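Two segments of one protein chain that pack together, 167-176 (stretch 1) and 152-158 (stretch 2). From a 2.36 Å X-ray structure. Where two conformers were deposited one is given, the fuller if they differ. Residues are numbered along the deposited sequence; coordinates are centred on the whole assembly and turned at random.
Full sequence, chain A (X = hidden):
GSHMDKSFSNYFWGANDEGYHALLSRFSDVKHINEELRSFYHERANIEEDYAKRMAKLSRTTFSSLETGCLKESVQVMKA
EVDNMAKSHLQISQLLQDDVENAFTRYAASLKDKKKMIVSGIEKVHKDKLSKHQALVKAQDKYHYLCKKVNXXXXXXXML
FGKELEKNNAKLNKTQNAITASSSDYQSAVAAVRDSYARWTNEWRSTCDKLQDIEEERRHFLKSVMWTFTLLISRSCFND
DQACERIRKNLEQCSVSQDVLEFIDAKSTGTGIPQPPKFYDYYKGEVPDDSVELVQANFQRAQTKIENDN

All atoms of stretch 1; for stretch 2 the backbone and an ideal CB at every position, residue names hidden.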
ATOM      1  N   LYS A 167     -43.139  88.683   1.751  1.00 46.40           N
ATOM      2  CA  LYS A 167     -43.252  87.248   1.985  1.00 39.05           C
ATOM      3  C   LYS A 167     -41.932  86.569   1.639  1.00 37.30           C
ATOM      4  O   LYS A 167     -41.516  85.615   2.293  1.00 43.13           O
ATOM      5  CB  LYS A 167     -44.399  86.657   1.158  1.00 43.57           C
ATOM      6  CG  LYS A 167     -44.529  85.146   1.236  1.00 48.15           C
ATOM      7  CD  LYS A 167     -44.943  84.683   2.622  1.00 57.26           C
ATOM      8  CE  LYS A 167     -45.099  83.169   2.668  1.00 59.39           C
ATOM      9  NZ  LYS A 167     -45.583  82.693   3.995  1.00 61.85           N
ATOM     10  N   ASN A 168     -41.281  87.082   0.601  1.00 36.48           N
ATOM     11  CA  ASN A 168     -39.973  86.598   0.185  1.00 35.09           C
ATOM     12  C   ASN A 168     -38.908  86.929   1.221  1.00 35.68           C
ATOM     13  O   ASN A 168     -38.061  86.097   1.544  1.00 34.89           O
ATOM     14  CB  ASN A 168     -39.599  87.193  -1.174  1.00 34.55           C
ATOM     15  CG  ASN A 168     -38.181  86.863  -1.589  1.00 33.53           C
ATOM     16  OD1 ASN A 168     -37.915  85.796  -2.141  1.00 32.25           O
ATOM     17  ND2 ASN A 168     -37.259  87.787  -1.335  1.00 34.29           N
ATOM     18  N   ASN A 169     -38.959  88.150   1.742  1.00 37.22           N
ATOM     19  CA  ASN A 169     -38.001  88.585   2.750  1.00 44.49           C
ATOM     20  C   ASN A 169     -38.218  87.871   4.083  1.00 38.81           C
ATOM     21  O   ASN A 169     -37.288  87.719   4.876  1.00 39.17           O
ATOM     22  CB  ASN A 169     -38.075  90.103   2.934  1.00 47.26           C
ATOM     23  CG  ASN A 169     -37.579  90.861   1.714  1.00 47.36           C
ATOM     24  OD1 ASN A 169     -36.893  90.300   0.856  1.00 42.51           O
ATOM     25  ND2 ASN A 169     -37.920  92.143   1.633  1.00 50.48           N
ATOM     26  N   ALA A 170     -39.448  87.429   4.321  1.00 39.14           N
ATOM     27  CA  ALA A 170     -39.754  86.619   5.494  1.00 39.85           C
ATOM     28  C   ALA A 170     -39.100  85.247   5.371  1.00 39.15           C
ATOM     29  O   ALA A 170     -38.484  84.757   6.316  1.00 39.64           O
ATOM     30  CB  ALA A 170     -41.255  86.482   5.672  1.00 40.84           C
ATOM     31  N   LYS A 171     -39.238  84.634   4.197  1.00 36.60           N
ATOM     32  CA  LYS A 171     -38.601  83.351   3.914  1.00 35.03           C
ATOM     33  C   LYS A 171     -37.087  83.475   3.997  1.00 34.53           C
ATOM     34  O   LYS A 171     -36.406  82.578   4.495  1.00 34.08           O
ATOM     35  CB  LYS A 171     -38.996  82.838   2.527  1.00 33.61           C
ATOM     36  CG  LYS A 171     -40.465  82.514   2.357  1.00 38.26           C
ATOM     37  CD  LYS A 171     -40.804  82.312   0.884  1.00 37.60           C
ATOM     38  CE  LYS A 171     -42.278  82.008   0.693  1.00 41.49           C
ATOM     39  NZ  LYS A 171     -42.613  81.692  -0.722  1.00 42.90           N
ATOM     40  N   LEU A 172     -36.569  84.588   3.491  1.00 34.77           N
ATOM     41  CA  LEU A 172     -35.138  84.853   3.522  1.00 34.68           C
ATOM     42  C   LEU A 172     -34.645  84.941   4.958  1.00 36.04           C
ATOM     43  O   LEU A 172     -33.616  84.364   5.309  1.00 37.16           O
ATOM     44  CB  LEU A 172     -34.811  86.145   2.770  1.00 35.17           C
ATOM     45  CG  LEU A 172     -33.373  86.659   2.880  1.00 35.71           C
ATOM     46  CD1 LEU A 172     -32.383  85.620   2.383  1.00 34.31           C
ATOM     47  CD2 LEU A 172     -33.207  87.963   2.118  1.00 36.50           C
ATOM     48  N   ASN A 173     -35.390  85.658   5.789  1.00 37.71           N
ATOM     49  CA  ASN A 173     -35.000  85.838   7.178  1.00 39.70           C
ATOM     50  C   ASN A 173     -35.081  84.529   7.952  1.00 42.70           C
ATOM     51  O   ASN A 173     -34.221  84.237   8.781  1.00 46.28           O
ATOM     52  CB  ASN A 173     -35.868  86.899   7.850  1.00 49.17           C
ATOM     53  CG  ASN A 173     -35.163  87.569   9.010  1.00 61.30           C
ATOM     54  OD1 ASN A 173     -34.954  86.962  10.059  1.00 49.80           O
ATOM     55  ND2 ASN A 173     -34.785  88.829   8.824  1.00 73.85           N
ATOM     56  N   LYS A 174     -36.112  83.740   7.674  1.00 38.42           N
ATOM     57  CA  LYS A 174     -36.276  82.454   8.338  1.00 38.32           C
ATOM     58  C   LYS A 174     -35.154  81.495   7.945  1.00 39.74           C
ATOM     59  O   LYS A 174     -34.679  80.711   8.766  1.00 42.36           O
ATOM     60  CB  LYS A 174     -37.634  81.836   8.000  1.00 46.16           C
ATOM     61  CG  LYS A 174     -38.080  80.769   8.986  1.00 53.93           C
ATOM     62  CD  LYS A 174     -39.011  79.755   8.346  1.00 57.81           C
ATOM     63  CE  LYS A 174     -38.255  78.839   7.397  1.00 61.47           C
ATOM     64  NZ  LYS A 174     -39.112  77.731   6.890  1.00 62.25           N
ATOM     65  N   THR A 175     -34.732  81.572   6.687  1.00 35.11           N
ATOM     66  CA  THR A 175     -33.701  80.684   6.159  1.00 34.41           C
ATOM     67  C   THR A 175     -32.321  81.053   6.703  1.00 34.53           C
ATOM     68  O   THR A 175     -31.482  80.182   6.934  1.00 33.74           O
ATOM     69  CB  THR A 175     -33.672  80.712   4.613  1.00 35.59           C
ATOM     70  OG1 THR A 175     -34.978  80.414   4.107  1.00 39.36           O
ATOM     71  CG2 THR A 175     -32.688  79.688   4.069  1.00 31.02           C
ATOM     72  N   GLN A 176     -32.094  82.348   6.901  0.62 37.38           N
ATOM     73  CA  GLN A 176     -30.827  82.831   7.442  0.62 40.11           C
ATOM     74  C   GLN A 176     -30.631  82.401   8.896  0.62 42.26           C
ATOM     75  O   GLN A 176     -29.515  82.077   9.308  0.62 44.24           O
ATOM     76  CB  GLN A 176     -30.742  84.356   7.328  0.62 41.24           C
ATOM     77  CG  GLN A 176     -30.459  84.856   5.918  0.62 41.42           C
ATOM     78  CD  GLN A 176     -30.524  86.368   5.802  0.62 42.61           C
ATOM     79  OE1 GLN A 176     -31.259  87.029   6.535  0.62 45.77           O
ATOM     80  NE2 GLN A 176     -29.749  86.922   4.875  0.62 38.33           N
ATOM     81  N   UNK A 152     -31.023  82.476  -3.608  1.00 34.58           N
ATOM     82  CA  UNK A 152     -32.228  82.663  -4.406  1.00 34.72           C
ATOM     83  C   UNK A 152     -33.129  83.784  -3.880  1.00 29.27           C
ATOM     84  O   UNK A 152     -33.564  84.643  -4.645  1.00 29.83           O
ATOM     85  CB  UNK A 152     -33.017  81.353  -4.456  1.00 34.72           C
ATOM     86  N   UNK A 153     -33.410  83.772  -2.578  1.00 38.31           N
ATOM     87  CA  UNK A 153     -34.301  84.764  -1.975  1.00 30.82           C
ATOM     88  C   UNK A 153     -33.757  86.180  -2.106  1.00 32.08           C
ATOM     89  O   UNK A 153     -34.522  87.140  -2.201  1.00 35.56           O
ATOM     90  CB  UNK A 153     -34.530  84.436  -0.498  1.00 30.82           C
ATOM     91  N   UNK A 154     -32.436  86.308  -2.100  1.00 32.35           N
ATOM     92  CA  UNK A 154     -31.806  87.608  -2.285  1.00 42.85           C
ATOM     93  C   UNK A 154     -31.962  88.060  -3.735  1.00 40.21           C
ATOM     94  O   UNK A 154     -32.234  89.231  -4.002  1.00 45.45           O
ATOM     95  CB  UNK A 154     -30.328  87.553  -1.894  1.00 42.85           C
ATOM     96  N   UNK A 155     -31.819  87.122  -4.669  1.00 39.45           N
ATOM     97  CA  UNK A 155     -31.947  87.437  -6.090  1.00 44.52           C
ATOM     98  C   UNK A 155     -33.372  87.847  -6.453  1.00 48.16           C
ATOM     99  O   UNK A 155     -33.590  88.561  -7.430  1.00 57.90           O
ATOM    100  CB  UNK A 155     -31.520  86.236  -6.936  1.00 44.52           C
ATOM    101  N   UNK A 156     -34.337  87.395  -5.659  1.00 45.00           N
ATOM    102  CA  UNK A 156     -35.738  87.732  -5.890  1.00 38.42           C
ATOM    103  C   UNK A 156     -36.057  89.165  -5.486  1.00 42.18           C
ATOM    104  O   UNK A 156     -37.042  89.738  -5.944  1.00 46.43           O
ATOM    105  CB  UNK A 156     -36.643  86.765  -5.124  1.00 38.42           C
ATOM    106  N   UNK A 157     -35.221  89.742  -4.628  1.00 40.60           N
ATOM    107  CA  UNK A 157     -35.469  91.082  -4.107  1.00 44.92           C
ATOM    108  C   UNK A 157     -35.382  92.156  -5.187  1.00 46.04           C
ATOM    109  O   UNK A 157     -35.928  93.248  -5.034  1.00 51.19           O
ATOM    110  CB  UNK A 157     -34.474  91.397  -2.988  1.00 44.92           C
ATOM    111  N   UNK A 158     -34.697  91.838  -6.280  1.00 46.73           N
ATOM    112  CA  UNK A 158     -34.473  92.801  -7.350  1.00 54.07           C
ATOM    113  C   UNK A 158     -35.707  93.027  -8.220  1.00 51.46           C
ATOM    114  O   UNK A 158     -35.896  94.114  -8.767  1.00 51.79           O
ATOM    115  CB  UNK A 158     -33.309  92.334  -8.226  1.00 54.07           C
TER

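Position 152 has helical backbone angles (phi/psi -66/-49), and its CA-to-CB bond points sideways to stretch 1, with nothing of that stretch within 5.5 Å of the ideal CB. This geometry sets almost no limit on the side chain, so polar, charged or aromatic residues are all possible. The deposited residue is Tyr152, with chi1 t; its nearest approach to stretch 1 is Tyr152 CE2 to Asn168 OD1, 4.9 Å, too far to count as a contact.

Position 153 is the most constrained. Its CA lies 5.6 Å from the CA of Leu172, the closest CA pair between the stretches, and CA-to-CB points toward stretch 1. The ideal CB is 3.7 Å from Leu172 CB and 4.0 Å from Asn168 OD1. Ahead of it lies a hollow bordered by Asn168, Lys171, Leu172 and Thr175, which would take a medium or large side chain: leucine, methionine or an aromatic would suit. The backbone is already engaged, since Asn168 ND2 donates to the carbonyl O of 153 at 2.9 Å with a nearly straight angle of 174°. The residue is Tyr153, chi1 m, and its side chain fills the hollow as a knob. Lys171 CB lies over one ring face, 3.9 Å from the ring centroid and 22° off the normal, a CH-pi contact; the lysine's end leads away. Thr175 OG1 approaches the ring edge, 3.4 Å from Tyr153 CE2, while its hydroxyl donates to Lys171 O at 2.6 Å within its own helix. At the base of the side chain, Tyr153 CB packs on Leu172 CB at 3.7 Å.

At 154 the CA-to-CB bond points sideways, and the nearest atom to the ideal CB is Leu172 CD2 at 5.0 Å. A modest apolar side chain could reach that leucine, though longer or polar ones are not excluded. Val154, chi1 t, does so through CG2, 4.0 Å from Leu172 CD1.

Position 155 points away, with nothing of stretch 1 in reach, so small or polar residues are equally plausible. Ser155 turns back on its own helix: OG donates to Tyr152 O at a very short 2.5 Å.

Position 156 points toward stretch 1, its ideal CB 3.4 Å from Asn168 OD1. The visible constraint falls on the first carbon, and a small residue or a flexible one able to turn outward would fit. Gln156 follows the second course: CB rests against Asn168 OD1 at 3.4 Å, while the end of the side chain leads away.

At 157 CA-to-CB is sideways, with Asn169 OD1 4.7 Å and Asn168 ND2 4.8 Å from the ideal CB. The side-chain amide oxygen OD1 of Asn169 offers an acceptor to a donor long enough to reach it, such as glutamine, lysine or arginine. Gln157, with chi1 m and chi2 t, extends NE2 to Asn169 OD1 in a hydrogen bond of 3.0 Å and 160°. The same NE2 lies 3.5 Å from Leu172 CD2.

Position 158 is out of reach of stretch 1, which leaves its choice open; it is Asn158.

Stretch 2 152-158: YYVSQQN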
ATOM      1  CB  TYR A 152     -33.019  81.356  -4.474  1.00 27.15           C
ATOM      2  CG  TYR A 152     -34.446  81.539  -4.933  1.00 34.12           C
ATOM      3  CD1 TYR A 152     -34.736  81.838  -6.258  1.00 27.32           C
ATOM      4  CD2 TYR A 152     -35.503  81.417  -4.043  1.00 32.83           C
ATOM      5  CE1 TYR A 152     -36.036  82.012  -6.681  1.00 27.60           C
ATOM      6  CE2 TYR A 152     -36.805  81.587  -4.455  1.00 37.11           C
ATOM      7  CZ  TYR A 152     -37.069  81.884  -5.776  1.00 41.22           C
ATOM      8  OH  TYR A 152     -38.370  82.055  -6.191  1.00 28.36           O
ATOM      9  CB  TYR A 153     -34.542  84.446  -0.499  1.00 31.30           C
ATOM     10  CG  TYR A 153     -35.416  83.239  -0.264  1.00 30.55           C
ATOM     11  CD1 TYR A 153     -36.537  83.003  -1.050  1.00 30.20           C
ATOM     12  CD2 TYR A 153     -35.117  82.331   0.739  1.00 30.42           C
ATOM     13  CE1 TYR A 153     -37.339  81.896  -0.836  1.00 29.80           C
ATOM     14  CE2 TYR A 153     -35.908  81.223   0.961  1.00 38.43           C
ATOM     15  CZ  TYR A 153     -37.017  81.008   0.171  1.00 29.70           C
ATOM     16  OH  TYR A 153     -37.803  79.902   0.396  1.00 29.54           O
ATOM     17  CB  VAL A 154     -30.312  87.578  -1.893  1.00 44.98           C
ATOM     18  CG1 VAL A 154     -29.619  88.868  -2.309  1.00 39.03           C
ATOM     19  CG2 VAL A 154     -30.167  87.355  -0.395  1.00 34.85           C
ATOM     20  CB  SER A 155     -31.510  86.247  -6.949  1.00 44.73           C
ATOM     21  OG  SER A 155     -32.313  85.107  -6.703  1.00 43.99           O
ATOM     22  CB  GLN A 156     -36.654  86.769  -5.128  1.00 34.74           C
ATOM     23  CG  GLN A 156     -36.830  85.416  -5.792  1.00 33.43           C
ATOM     24  CD  GLN A 156     -37.528  85.519  -7.132  1.00 32.40           C
ATOM     25  OE1 GLN A 156     -36.880  85.607  -8.177  1.00 30.45           O
ATOM     26  NE2 GLN A 156     -38.856  85.509  -7.112  1.00 30.86           N
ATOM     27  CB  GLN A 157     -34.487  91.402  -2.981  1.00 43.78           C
ATOM     28  CG  GLN A 157     -34.673  90.558  -1.738  1.00 43.81           C
ATOM     29  CD  GLN A 157     -33.604  90.820  -0.701  1.00 41.76           C
ATOM     30  OE1 GLN A 157     -32.415  90.856  -1.018  1.00 38.10           O
ATOM     31  NE2 GLN A 157     -34.019  91.012   0.546  1.00 41.73           N
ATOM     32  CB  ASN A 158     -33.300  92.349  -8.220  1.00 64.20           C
ATOM     33  CG  ASN A 158     -32.010  92.206  -7.431  1.00 73.83           C
ATOM     34  OD1 ASN A 158     -31.777  92.932  -6.462  1.00 78.42           O
ATOM     35  ND2 ASN A 158     -31.163  91.268  -7.840  1.00 76.01           N
TER
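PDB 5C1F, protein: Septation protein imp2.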